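Local coordinates for protein transferrin (Manduca sexta, PDB 6WB6) that transports iron by binding one ferric ion per molecule together with a carbonate or bicarbonate anion, at residues 35-40 with 616-621; 363-368 with 628-633; 371-376 with 605-610; 425-430 with 637-642. All blocks are in the same frame, centred on the assembly; numbering follows the deposited sequence.

Contact 1: residues 35-40 with 616-621; sequences PARDRV and DLFNIY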
loop_
_atom_site.group_PDB
_atom_site.type_symbol
_atom_site.label_atom_id
_atom_site.label_comp_id
_atom_site.label_asym_id
_atom_site.label_seq_id
_atom_site.Cartn_x
_atom_site.Cartn_y
_atom_site.Cartn_z
ATOM N N PRO A 35 16.335 16.194 8.496
ATOM C CA PRO A 35 15.557 15.407 7.536
ATOM C C PRO A 35 15.886 13.936 7.636
ATOM O O PRO A 35 17.015 13.546 7.940
ATOM C CB PRO A 35 15.981 15.973 6.178
ATOM C CG PRO A 35 17.390 16.475 6.422
ATOM C CD PRO A 35 17.366 17.010 7.827
ATOM N N ALA A 36 14.876 13.108 7.372
ATOM C CA ALA A 36 15.102 11.695 7.159
ATOM C C ALA A 36 14.319 11.252 5.937
ATOM O O ALA A 36 13.521 12.005 5.369
ATOM C CB ALA A 36 14.729 10.842 8.378
ATOM N N ARG A 37 14.621 10.031 5.498
ATOM C CA ARG A 37 13.899 9.439 4.371
ATOM C C ARG A 37 12.423 9.271 4.707
ATOM O O ARG A 37 11.547 9.429 3.845
ATOM C CB ARG A 37 14.527 8.081 4.018
ATOM C CG ARG A 37 13.658 7.183 3.116
ATOM C CD ARG A 37 14.175 5.742 3.063
ATOM N NE ARG A 37 13.614 4.967 4.156
ATOM C CZ ARG A 37 14.305 4.441 5.158
ATOM N NH1 ARG A 37 15.626 4.556 5.207
ATOM N NH2 ARG A 37 13.670 3.760 6.095
ATOM N N ASP A 38 12.142 8.932 5.954
ATOM C CA ASP A 38 10.787 8.711 6.431
ATOM C C ASP A 38 10.874 8.485 7.927
ATOM O O ASP A 38 11.977 8.413 8.495
ATOM C CB ASP A 38 10.157 7.519 5.723
ATOM C CG ASP A 38 11.083 6.274 5.712
ATOM O OD1 ASP A 38 11.660 5.902 6.765
ATOM O OD2 ASP A 38 11.220 5.672 4.636
ATOM N N ARG A 39 9.710 8.310 8.560
ATOM C CA ARG A 39 9.693 8.100 9.996
ATOM C C ARG A 39 10.515 6.874 10.400
ATOM O O ARG A 39 11.171 6.882 11.449
ATOM C CB ARG A 39 8.256 7.968 10.473
ATOM C CG ARG A 39 8.118 8.160 11.948
ATOM C CD ARG A 39 6.679 8.150 12.402
ATOM N NE ARG A 39 6.037 9.451 12.217
ATOM C CZ ARG A 39 4.736 9.667 12.385
ATOM N NH1 ARG A 39 3.909 8.668 12.726
ATOM N NH2 ARG A 39 4.254 10.874 12.192
ATOM N N VAL A 40 10.453 5.789 9.627
ATOM C CA VAL A 40 11.232 4.605 10.001
ATOM C C VAL A 40 12.708 4.970 10.137
ATOM O O VAL A 40 13.343 4.696 11.164
ATOM C CB VAL A 40 11.011 3.453 9.001
ATOM C CG1 VAL A 40 11.944 2.272 9.316
ATOM C CG2 VAL A 40 9.606 2.977 9.094
ATOM N N ASP A 616 5.510 9.570 4.137
ATOM C CA ASP A 616 6.312 10.067 5.249
ATOM C C ASP A 616 6.579 8.979 6.273
ATOM O O ASP A 616 7.572 9.050 6.999
ATOM C CB ASP A 616 5.605 11.234 5.924
ATOM C CG ASP A 616 4.196 10.896 6.344
ATOM O OD1 ASP A 616 3.538 10.128 5.620
ATOM O OD2 ASP A 616 3.736 11.397 7.385
ATOM N N LEU A 617 5.694 7.981 6.360
ATOM C CA LEU A 617 5.908 6.873 7.285
ATOM C C LEU A 617 6.985 5.932 6.771
ATOM O O LEU A 617 7.878 5.519 7.515
ATOM C CB LEU A 617 4.610 6.095 7.484
ATOM C CG LEU A 617 3.506 6.701 8.355
ATOM C CD1 LEU A 617 2.330 5.800 8.249
ATOM C CD2 LEU A 617 3.960 6.881 9.820
ATOM N N PHE A 618 6.860 5.524 5.522
ATOM C CA PHE A 618 7.868 4.728 4.856
ATOM C C PHE A 618 7.806 5.123 3.396
ATOM O O PHE A 618 6.732 5.102 2.789
ATOM C CB PHE A 618 7.657 3.234 5.027
ATOM C CG PHE A 618 8.750 2.419 4.403
ATOM C CD1 PHE A 618 9.964 2.268 5.048
ATOM C CD2 PHE A 618 8.583 1.851 3.157
ATOM C CE1 PHE A 618 10.983 1.544 4.489
ATOM C CE2 PHE A 618 9.611 1.116 2.575
ATOM C CZ PHE A 618 10.808 0.962 3.238
ATOM N N ASN A 619 8.949 5.526 2.848
ATOM C CA ASN A 619 8.990 6.080 1.512
ATOM C C ASN A 619 9.258 4.915 0.571
ATOM O O ASN A 619 10.389 4.649 0.149
ATOM C CB ASN A 619 10.047 7.167 1.431
ATOM C CG ASN A 619 9.931 7.992 0.179
ATOM O OD1 ASN A 619 9.049 7.764 -0.651
ATOM N ND2 ASN A 619 10.818 8.967 0.034
ATOM N N ILE A 620 8.186 4.178 0.281
ATOM C CA ILE A 620 8.316 2.936 -0.465
ATOM C C ILE A 620 8.886 3.194 -1.857
ATOM O O ILE A 620 9.670 2.397 -2.365
ATOM C CB ILE A 620 6.965 2.193 -0.513
ATOM C CG1 ILE A 620 7.132 0.846 -1.219
ATOM C CG2 ILE A 620 5.879 3.013 -1.178
ATOM C CD1 ILE A 620 5.976 -0.134 -0.979
ATOM N N TYR A 621 8.517 4.307 -2.491
ATOM C CA TYR A 621 8.993 4.613 -3.835
ATOM C C TYR A 621 10.081 5.678 -3.871
ATOM O O TYR A 621 10.461 6.104 -4.953
ATOM C CB TYR A 621 7.832 5.064 -4.729
ATOM C CG TYR A 621 6.626 4.160 -4.690
ATOM C CD1 TYR A 621 6.752 2.793 -4.838
ATOM C CD2 TYR A 621 5.363 4.681 -4.481
ATOM C CE1 TYR A 621 5.666 1.969 -4.796
ATOM C CE2 TYR A 621 4.260 3.860 -4.442
ATOM C CZ TYR A 621 4.420 2.502 -4.597
ATOM O OH TYR A 621 3.343 1.659 -4.553
#
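Asp38 aims its carboxylate across the contact, where OD2 accepts the backbone N-H of Asn619 at 2.9 Å. CG sits between the backbone N and the carbonyl carbon (chi1 48°), which sets Asp38 CG 3.7 Å from Phe618 CA. Arg37 NE, in a salt bridge, and Asn619 N reach OD2 from opposite faces of the carboxylate plane. The Arg37 guanidinium slants at the Phe618 ring, NH2 standing 3.8 Å from CE1 with the planes 64° apart, while Val40 CG2 meets the ring edge 4.1 Å from CD1. Arg39 and Leu617 run side by side in the same direction, Leu617 CD2 lying over one guanidinium face, 3.4 Å from NH1; that NH1 has its salt bridge with Asp60. Two backbone bonds complete the join: Arg39 N to Asp616 O at 2.7 Å and a weak one from Val40 N to Leu617 O. An alanine in place of Asp38 would probably leave Asn619 N without its acceptor and the Arg37 guanidinium freer to turn. With OD1 bonded to Glu41 N, Asp38 is the N-cap of helix 39-47, and the contact is a buried interface between the two transferrin lobes.

Contact 2: residues 363-368 with 628-633; sequences LSKCRA and NNVIFN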
loop_
_atom_site.group_PDB
_atom_site.type_symbol
_atom_site.label_atom_id
_atom_site.label_comp_id
_atom_site.label_asym_id
_atom_site.label_seq_id
_atom_site.Cartn_x
_atom_site.Cartn_y
_atom_site.Cartn_z
ATOM N N LEU A 363 18.572 -5.064 -0.071
ATOM C CA LEU A 363 18.391 -5.847 1.145
ATOM C C LEU A 363 18.022 -4.957 2.330
ATOM O O LEU A 363 17.155 -5.299 3.134
ATOM C CB LEU A 363 19.656 -6.624 1.474
ATOM C CG LEU A 363 19.574 -7.526 2.695
ATOM C CD1 LEU A 363 18.474 -8.515 2.520
ATOM C CD2 LEU A 363 20.925 -8.247 2.907
ATOM N N SER A 364 18.727 -3.840 2.504
ATOM C CA SER A 364 18.428 -3.012 3.660
ATOM C C SER A 364 17.069 -2.337 3.511
ATOM O O SER A 364 16.366 -2.162 4.509
ATOM C CB SER A 364 19.526 -1.984 3.877
ATOM O OG SER A 364 19.740 -1.266 2.686
ATOM N N LYS A 365 16.684 -1.968 2.286
ATOM C CA LYS A 365 15.366 -1.382 2.083
ATOM C C LYS A 365 14.281 -2.413 2.342
ATOM O O LYS A 365 13.254 -2.110 2.968
ATOM C CB LYS A 365 15.249 -0.805 0.661
ATOM C CG LYS A 365 13.922 -0.069 0.407
ATOM C CD LYS A 365 13.817 0.565 -0.972
ATOM C CE LYS A 365 12.406 1.112 -1.183
ATOM N NZ LYS A 365 12.199 1.886 -2.451
ATOM N N CYS A 366 14.509 -3.650 1.906
ATOM C CA CYS A 366 13.544 -4.718 2.155
ATOM C C CYS A 366 13.392 -4.991 3.649
ATOM O O CYS A 366 12.285 -5.252 4.140
ATOM C CB CYS A 366 13.986 -5.975 1.407
ATOM S SG CYS A 366 12.947 -7.388 1.671
ATOM N N ARG A 367 14.489 -4.903 4.402
ATOM C CA ARG A 367 14.408 -5.159 5.837
ATOM C C ARG A 367 13.698 -4.029 6.572
ATOM O O ARG A 367 12.970 -4.287 7.533
ATOM C CB ARG A 367 15.797 -5.371 6.418
ATOM C CG ARG A 367 16.350 -6.754 6.056
ATOM C CD ARG A 367 17.769 -6.977 6.611
ATOM N NE ARG A 367 18.221 -8.338 6.334
ATOM C CZ ARG A 367 19.494 -8.703 6.252
ATOM N NH1 ARG A 367 20.462 -7.798 6.424
ATOM N NH2 ARG A 367 19.798 -9.976 5.993
ATOM N N ALA A 368 13.936 -2.772 6.178
ATOM C CA ALA A 368 13.220 -1.666 6.811
ATOM C C ALA A 368 11.744 -1.725 6.442
ATOM O O ALA A 368 10.874 -1.513 7.287
ATOM C CB ALA A 368 13.841 -0.322 6.406
ATOM N N ASN A 628 18.231 5.384 -6.258
ATOM C CA ASN A 628 16.882 5.397 -6.778
ATOM C C ASN A 628 16.492 4.023 -7.279
ATOM O O ASN A 628 17.338 3.168 -7.555
ATOM C CB ASN A 628 16.759 6.435 -7.886
ATOM C CG ASN A 628 16.835 7.822 -7.340
ATOM O OD1 ASN A 628 15.834 8.359 -6.862
ATOM N ND2 ASN A 628 18.044 8.390 -7.323
ATOM N N ASN A 629 15.180 3.812 -7.354
ATOM C CA ASN A 629 14.643 2.641 -8.016
ATOM C C ASN A 629 15.043 1.377 -7.292
ATOM O O ASN A 629 15.143 0.316 -7.905
ATOM C CB ASN A 629 15.109 2.587 -9.467
ATOM C CG ASN A 629 14.743 3.822 -10.206
ATOM O OD1 ASN A 629 13.688 4.425 -9.947
ATOM N ND2 ASN A 629 15.616 4.245 -11.110
ATOM N N VAL A 630 15.268 1.498 -5.990
ATOM C CA VAL A 630 15.574 0.342 -5.167
ATOM C C VAL A 630 14.282 -0.438 -4.938
ATOM O O VAL A 630 13.324 0.095 -4.366
ATOM C CB VAL A 630 16.212 0.765 -3.843
ATOM C CG1 VAL A 630 16.705 -0.451 -3.117
ATOM C CG2 VAL A 630 17.361 1.751 -4.089
ATOM N N ILE A 631 14.263 -1.703 -5.372
ATOM C CA ILE A 631 13.098 -2.599 -5.292
ATOM C C ILE A 631 11.984 -2.114 -6.205
ATOM O O ILE A 631 11.509 -2.861 -7.062
ATOM C CB ILE A 631 12.561 -2.761 -3.858
ATOM C CG1 ILE A 631 13.640 -3.381 -2.971
ATOM C CG2 ILE A 631 11.333 -3.681 -3.870
ATOM C CD1 ILE A 631 13.256 -3.650 -1.564
ATOM N N PHE A 632 11.536 -0.880 -6.012
ATOM C CA PHE A 632 10.530 -0.279 -6.875
ATOM C C PHE A 632 11.158 0.885 -7.615
ATOM O O PHE A 632 12.076 1.536 -7.112
ATOM C CB PHE A 632 9.291 0.205 -6.075
ATOM C CG PHE A 632 8.709 -0.857 -5.132
ATOM C CD1 PHE A 632 7.925 -1.883 -5.622
ATOM C CD2 PHE A 632 8.971 -0.815 -3.783
ATOM C CE1 PHE A 632 7.428 -2.865 -4.794
ATOM C CE2 PHE A 632 8.467 -1.779 -2.931
ATOM C CZ PHE A 632 7.682 -2.813 -3.439
ATOM N N ASN A 633 10.648 1.166 -8.806
ATOM C CA ASN A 633 11.069 2.387 -9.468
ATOM C C ASN A 633 10.434 3.581 -8.781
ATOM O O ASN A 633 9.269 3.531 -8.378
ATOM C CB ASN A 633 10.694 2.363 -10.934
ATOM C CG ASN A 633 11.523 1.375 -11.698
ATOM O OD1 ASN A 633 12.732 1.534 -11.775
ATOM N ND2 ASN A 633 10.890 0.325 -12.223
#
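Val630 meets Lys365 twice, once through its side chain and once through its carbonyl. Its CG1 lies 3.7 Å from Lys365 CD, the two side chains passing at an oblique angle. Its carbonyl oxygen then accepts the ammonium group, with Lys365 NZ 2.9 Å from Val630 O; the donor lies in the carbonyl plane at a C=O...N angle of 152°. Lys365 can span this distance because its chain is extended from CG to NZ, so the methylenes run past Val630 before the charge arrives. Ile631 comes next, with a positive phi (67°), at the centre of a gamma turn whose Phe632 N to Val630 O bond is weak, and its terminal methyl points at the helix. There Ile631 CD1 touches Cys366 CB at 3.8 Å and Cys366 N at 3.7 Å, and it also approaches Lys365 CB at 4.1 Å. Cys366 is itself bonded to Cys384 by a disulfide, which ties this part of helix 360-375 to strand 381-386. Phe632 presents its ring edge to the ammonium, CD2 being 4.4 Å from Lys365 NZ, so the ring face is not turned to the charge; one face instead carries CG2 of Ile631. An alanine at Lys365 would probably leave Val630 O without its charged donor and open a gap beside Val630 CG1. The ammonium also bonds Ile620 O, so a buried positive charge is shared by two main-chain carbonyls, whose dipoles would be expected to stabilise it.

Contact 3: residues 371-376 with 605-610; sequences VFAFSR and LSLAQM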
loop_
_atom_site.group_PDB
_atom_site.type_symbol
_atom_site.label_atom_id
_atom_site.label_comp_id
_atom_site.label_asym_id
_atom_site.label_seq_id
_atom_site.Cartn_x
_atom_site.Cartn_y
_atom_site.Cartn_z
ATOM N N VAL A 371 10.049 -4.573 8.615
ATOM C CA VAL A 371 9.735 -4.220 9.991
ATOM C C VAL A 371 8.558 -3.256 10.030
ATOM O O VAL A 371 7.693 -3.346 10.904
ATOM C CB VAL A 371 10.969 -3.638 10.694
ATOM C CG1 VAL A 371 10.694 -3.517 12.144
ATOM C CG2 VAL A 371 12.158 -4.550 10.532
ATOM N N PHE A 372 8.481 -2.353 9.062
ATOM C CA PHE A 372 7.341 -1.454 9.013
ATOM C C PHE A 372 6.051 -2.235 8.752
ATOM O O PHE A 372 5.072 -2.117 9.505
ATOM C CB PHE A 372 7.568 -0.393 7.939
ATOM C CG PHE A 372 6.389 0.495 7.740
ATOM C CD1 PHE A 372 6.105 1.485 8.656
ATOM C CD2 PHE A 372 5.571 0.339 6.655
ATOM C CE1 PHE A 372 4.999 2.294 8.495
ATOM C CE2 PHE A 372 4.463 1.137 6.494
ATOM C CZ PHE A 372 4.186 2.121 7.412
ATOM N N ALA A 373 6.042 -3.053 7.695
ATOM C CA ALA A 373 4.844 -3.818 7.356
ATOM C C ALA A 373 4.357 -4.619 8.547
ATOM O O ALA A 373 3.157 -4.651 8.838
ATOM C CB ALA A 373 5.111 -4.752 6.191
ATOM N N PHE A 374 5.278 -5.288 9.245
ATOM C CA PHE A 374 4.872 -6.096 10.384
ATOM C C PHE A 374 4.247 -5.234 11.468
ATOM O O PHE A 374 3.195 -5.569 12.007
ATOM C CB PHE A 374 6.055 -6.850 10.956
ATOM C CG PHE A 374 5.694 -7.713 12.098
ATOM C CD1 PHE A 374 5.168 -8.965 11.880
ATOM C CD2 PHE A 374 5.889 -7.284 13.391
ATOM C CE1 PHE A 374 4.831 -9.781 12.913
ATOM C CE2 PHE A 374 5.555 -8.102 14.448
ATOM C CZ PHE A 374 5.027 -9.358 14.202
ATOM N N SER A 375 4.900 -4.126 11.820
ATOM C CA SER A 375 4.356 -3.248 12.843
ATOM C C SER A 375 2.997 -2.687 12.446
ATOM O O SER A 375 2.272 -2.197 13.312
ATOM C CB SER A 375 5.324 -2.093 13.127
ATOM O OG SER A 375 5.488 -1.293 11.978
ATOM N N ARG A 376 2.655 -2.717 11.159
ATOM C CA ARG A 376 1.404 -2.165 10.659
ATOM C C ARG A 376 0.379 -3.250 10.335
ATOM O O ARG A 376 -0.522 -3.022 9.523
ATOM C CB ARG A 376 1.675 -1.318 9.428
ATOM C CG ARG A 376 2.451 -0.028 9.722
ATOM C CD ARG A 376 1.552 1.055 10.304
ATOM N NE ARG A 376 2.341 2.118 10.932
ATOM C CZ ARG A 376 1.850 3.292 11.321
ATOM N NH1 ARG A 376 0.569 3.575 11.138
ATOM N NH2 ARG A 376 2.654 4.192 11.876
ATOM N N LEU A 605 0.977 -5.365 -1.915
ATOM C CA LEU A 605 -0.113 -4.475 -2.327
ATOM C C LEU A 605 -0.755 -3.799 -1.126
ATOM O O LEU A 605 -1.344 -2.714 -1.263
ATOM C CB LEU A 605 -1.197 -5.216 -3.120
ATOM C CG LEU A 605 -0.924 -6.059 -4.368
ATOM C CD1 LEU A 605 -2.252 -6.258 -5.111
ATOM C CD2 LEU A 605 0.104 -5.469 -5.307
ATOM N N SER A 606 -0.677 -4.426 0.048
ATOM C CA SER A 606 -1.141 -3.741 1.251
ATOM C C SER A 606 -0.191 -2.609 1.609
ATOM O O SER A 606 -0.625 -1.555 2.066
ATOM C CB SER A 606 -1.258 -4.703 2.422
ATOM O OG SER A 606 -2.205 -5.742 2.169
ATOM N N LEU A 607 1.113 -2.825 1.427
ATOM C CA LEU A 607 2.075 -1.739 1.587
ATOM C C LEU A 607 1.781 -0.600 0.638
ATOM O O LEU A 607 1.671 0.554 1.058
ATOM C CB LEU A 607 3.496 -2.250 1.355
ATOM C CG LEU A 607 4.073 -2.965 2.570
ATOM C CD1 LEU A 607 5.420 -3.647 2.225
ATOM C CD2 LEU A 607 4.218 -1.947 3.695
ATOM N N ALA A 608 1.684 -0.904 -0.653
ATOM C CA ALA A 608 1.514 0.140 -1.652
ATOM C C ALA A 608 0.281 0.969 -1.356
ATOM O O ALA A 608 0.275 2.189 -1.541
ATOM C CB ALA A 608 1.409 -0.481 -3.042
ATOM N N GLN A 609 -0.776 0.327 -0.876
ATOM C CA GLN A 609 -2.006 1.082 -0.691
ATOM C C GLN A 609 -1.998 1.835 0.641
ATOM O O GLN A 609 -2.421 2.989 0.705
ATOM C CB GLN A 609 -3.191 0.148 -0.848
ATOM C CG GLN A 609 -3.778 -0.414 0.397
ATOM C CD GLN A 609 -5.033 -1.223 0.084
ATOM O OE1 GLN A 609 -5.488 -1.264 -1.071
ATOM N NE2 GLN A 609 -5.587 -1.885 1.101
ATOM N N MET A 610 -1.430 1.238 1.685
ATOM C CA MET A 610 -1.246 1.950 2.942
ATOM C C MET A 610 -0.331 3.165 2.794
ATOM O O MET A 610 -0.511 4.171 3.487
ATOM C CB MET A 610 -0.673 0.987 3.979
ATOM C CG MET A 610 -0.444 1.625 5.331
ATOM S SD MET A 610 0.248 0.457 6.520
ATOM C CE MET A 610 1.704 0.052 5.608
#
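Met610 reaches tip to tip toward Phe372 and forms the main bump on helix 597-611. Its CE sits too close to the ring to be relied on; as modelled, SD lies 5.2 Å from the centroid of the Phe372 ring and 58° off its normal, an oblique Met-aromatic contact. The adjoining wall of the hollow that receives the sulfur is Arg376, whose aliphatic part crosses Met610 at about a right angle, with CB 3.7 Å from Met610 SD and CG and CD also near the sulfur. The Arg376 chain also folds back on its own helix end, CG lying 3.6 Å above one face of the Phe372 ring, toward the rim.

One turn back, Leu607 supplies the second bump. Its CD2 enters the notch between Phe372 CD2, 4.0 Å away and met near the plane of the ring, and Ala373 CB, 3.9 Å away. Ala373, having only a methyl group, makes a shallow floor for it. The short helical segments are 10.9 Å apart and nearly perpendicular, at 83°, so these side chains bridge a wide gap.

No hydrogen bond crosses the contact: it is held by apolar and sulfur contacts. The charge of Arg376 is turned elsewhere, into salt bridges with Asp60 and with Asp57, an iron ligand by family prediction, while about 12 Å separates the Arg376 side chain from the bound iron. The interface thus joins an oily helix crossing to acidic side chains of the other lobe.

Contact 4: residues 425-430 with 637-642; sequences FHEVYG and KGLATT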
loop_
_atom_site.group_PDB
_atom_site.type_symbol
_atom_site.label_atom_id
_atom_site.label_comp_id
_atom_site.label_asym_id
_atom_site.label_seq_id
_atom_site.Cartn_x
_atom_site.Cartn_y
_atom_site.Cartn_z
ATOM N N PHE A 425 2.302 -9.553 -9.640
ATOM C CA PHE A 425 1.873 -8.157 -9.642
ATOM C C PHE A 425 2.980 -7.341 -10.284
ATOM O O PHE A 425 4.132 -7.789 -10.383
ATOM C CB PHE A 425 1.565 -7.653 -8.239
ATOM C CG PHE A 425 2.744 -7.690 -7.309
ATOM C CD1 PHE A 425 3.009 -8.815 -6.549
ATOM C CD2 PHE A 425 3.602 -6.607 -7.215
ATOM C CE1 PHE A 425 4.103 -8.860 -5.706
ATOM C CE2 PHE A 425 4.693 -6.653 -6.373
ATOM C CZ PHE A 425 4.942 -7.776 -5.617
ATOM N N HIS A 426 2.603 -6.156 -10.745
ATOM C CA HIS A 426 3.469 -5.287 -11.521
ATOM C C HIS A 426 3.273 -3.850 -11.054
ATOM O O HIS A 426 2.310 -3.528 -10.341
ATOM C CB HIS A 426 3.160 -5.409 -13.009
ATOM C CG HIS A 426 1.751 -5.047 -13.336
ATOM N ND1 HIS A 426 0.766 -5.990 -13.539
ATOM C CD2 HIS A 426 1.148 -3.839 -13.458
ATOM C CE1 HIS A 426 -0.372 -5.376 -13.809
ATOM N NE2 HIS A 426 -0.166 -4.071 -13.759
ATOM N N GLU A 427 4.207 -2.988 -11.479
ATOM C CA GLU A 427 4.142 -1.562 -11.209
ATOM C C GLU A 427 3.133 -0.882 -12.112
ATOM O O GLU A 427 2.933 -1.267 -13.267
ATOM C CB GLU A 427 5.515 -0.906 -11.398
ATOM C CG GLU A 427 6.454 -1.213 -10.271
ATOM C CD GLU A 427 7.789 -0.493 -10.347
ATOM O OE1 GLU A 427 8.128 0.092 -11.399
ATOM O OE2 GLU A 427 8.508 -0.563 -9.350
ATOM N N VAL A 428 2.457 0.110 -11.556
ATOM C CA VAL A 428 1.649 1.010 -12.357
ATOM C C VAL A 428 2.176 2.425 -12.159
ATOM O O VAL A 428 2.816 2.749 -11.157
ATOM C CB VAL A 428 0.147 0.923 -12.015
ATOM C CG1 VAL A 428 -0.394 -0.411 -12.451
ATOM C CG2 VAL A 428 -0.104 1.180 -10.545
ATOM N N TYR A 429 1.876 3.276 -13.131
ATOM C CA TYR A 429 2.510 4.580 -13.219
ATOM C C TYR A 429 1.474 5.657 -13.515
ATOM O O TYR A 429 0.308 5.378 -13.796
ATOM C CB TYR A 429 3.595 4.569 -14.285
ATOM C CG TYR A 429 4.555 3.433 -14.141
ATOM C CD1 TYR A 429 5.501 3.431 -13.135
ATOM C CD2 TYR A 429 4.520 2.358 -15.011
ATOM C CE1 TYR A 429 6.399 2.399 -13.001
ATOM C CE2 TYR A 429 5.428 1.309 -14.881
ATOM C CZ TYR A 429 6.358 1.344 -13.874
ATOM O OH TYR A 429 7.262 0.332 -13.696
ATOM N N GLY A 430 1.917 6.905 -13.423
ATOM C CA GLY A 430 1.056 8.032 -13.730
ATOM C C GLY A 430 -0.014 8.297 -12.694
ATOM O O GLY A 430 -0.175 7.548 -11.719
ATOM N N LYS A 637 3.576 4.385 -9.021
ATOM C CA LYS A 637 2.478 4.997 -8.305
ATOM C C LYS A 637 1.574 3.968 -7.661
ATOM O O LYS A 637 0.536 4.331 -7.091
ATOM C CB LYS A 637 1.661 5.856 -9.258
ATOM C CG LYS A 637 2.507 6.751 -10.162
ATOM C CD LYS A 637 3.538 7.546 -9.391
ATOM C CE LYS A 637 2.923 8.486 -8.404
ATOM N NZ LYS A 637 3.911 9.602 -8.199
ATOM N N GLY A 638 1.912 2.695 -7.786
ATOM C CA GLY A 638 1.125 1.655 -7.166
ATOM C C GLY A 638 1.536 0.295 -7.670
ATOM O O GLY A 638 2.437 0.146 -8.504
ATOM N N LEU A 639 0.837 -0.695 -7.158
ATOM C CA LEU A 639 1.034 -2.077 -7.552
ATOM C C LEU A 639 -0.318 -2.654 -7.910
ATOM O O LEU A 639 -1.314 -2.330 -7.258
ATOM C CB LEU A 639 1.673 -2.868 -6.430
ATOM C CG LEU A 639 3.037 -2.340 -5.994
ATOM C CD1 LEU A 639 3.470 -3.111 -4.773
ATOM C CD2 LEU A 639 4.076 -2.453 -7.140
ATOM N N ALA A 640 -0.356 -3.455 -8.983
ATOM C CA ALA A 640 -1.535 -4.226 -9.362
ATOM C C ALA A 640 -1.139 -5.649 -9.718
ATOM O O ALA A 640 -0.067 -5.883 -10.283
ATOM C CB ALA A 640 -2.247 -3.608 -10.561
ATOM N N THR A 641 -2.026 -6.596 -9.393
ATOM C CA THR A 641 -1.853 -7.971 -9.828
ATOM C C THR A 641 -1.872 -8.046 -11.343
ATOM O O THR A 641 -2.600 -7.311 -12.009
ATOM C CB THR A 641 -2.959 -8.853 -9.252
ATOM O OG1 THR A 641 -4.237 -8.276 -9.555
ATOM C CG2 THR A 641 -2.808 -8.960 -7.747
ATOM N N THR A 642 -1.053 -8.942 -11.883
ATOM C CA THR A 642 -0.910 -9.112 -13.318
ATOM C C THR A 642 -2.024 -10.023 -13.826
ATOM O O THR A 642 -2.154 -11.157 -13.355
ATOM C CB THR A 642 0.469 -9.706 -13.635
ATOM O OG1 THR A 642 1.481 -8.965 -12.946
ATOM C CG2 THR A 642 0.735 -9.649 -15.120
#
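A classic beta bulge breaks the pairing at one end: Lys637 and Gly638 both face Val428. Val428 O accepts Lys637 N at 2.8 Å and nearly straight (170°), and Gly638 N only weakly, while Val428 N bonds Gly638 O at 3.1 Å from well above the carbonyl plane. Val428 CG2 presses against the peptide of Gly638, 3.4 Å from its C.

Past the bulge the ladder resumes, though at its far end Phe425 and Thr641 come close, their side chains diverging. His426 and Ala640 form a hydrogen-bonded antiparallel pair, His426 N to Ala640 O at 2.7 Å, with Ala640 N returning the bond to His426 O. The His426 ring lies over this pair, its CG between the backbone N and the carbonyl carbon (chi1 60°). Ala640 O sits 3.4 Å above one ring face, while Thr642 OG1 comes in at the ring edge and hydrogen-bonds ND1 at 3.1 Å and 165°; either atom may be the donor. The ND1 bond, with Ala640 O against one face, is likely to hold the ring's rotation.

On the opposite face of the sheet Leu639 lies beside Glu427, whose carboxylate takes the Tyr429 hydroxyl and Asn633 N. Leu639 CD1 also meets Phe425 CE2 at 4.1 Å, and the Phe425 ring stacks on Trp588.

Strand 638-641 is the outer strand of a four-stranded antiparallel sheet, in the order 405-407, 587-590, 422-428, 638-641. The chain's first half builds a sheet of the same strand order from 53-56 to 320-327, consistent with the duplicated lobes of a transferrin.

The four contacts follow one run of chain, 605-642, as it leaves helix 597-611, passes through a long loop and ends in strand 638-641. Along that run they come in the order 3, 1, 2, 4. Contacts 2 and 3 use successive parts of helix 360-375, and their centres lie about 14 Å apart. Contact 1, whose centre is about 12 Å from that of contact 2 and 13 Å from that of contact 3, brings in the first transferrin-like range, whereas the other three stay in the second. Contact 4, about 20 Å from contact 1 between centres, closes the sheet edge, where Leu605 packs on Leu639. Thus the returning chain builds its own lobe and also docks the iron-binding one.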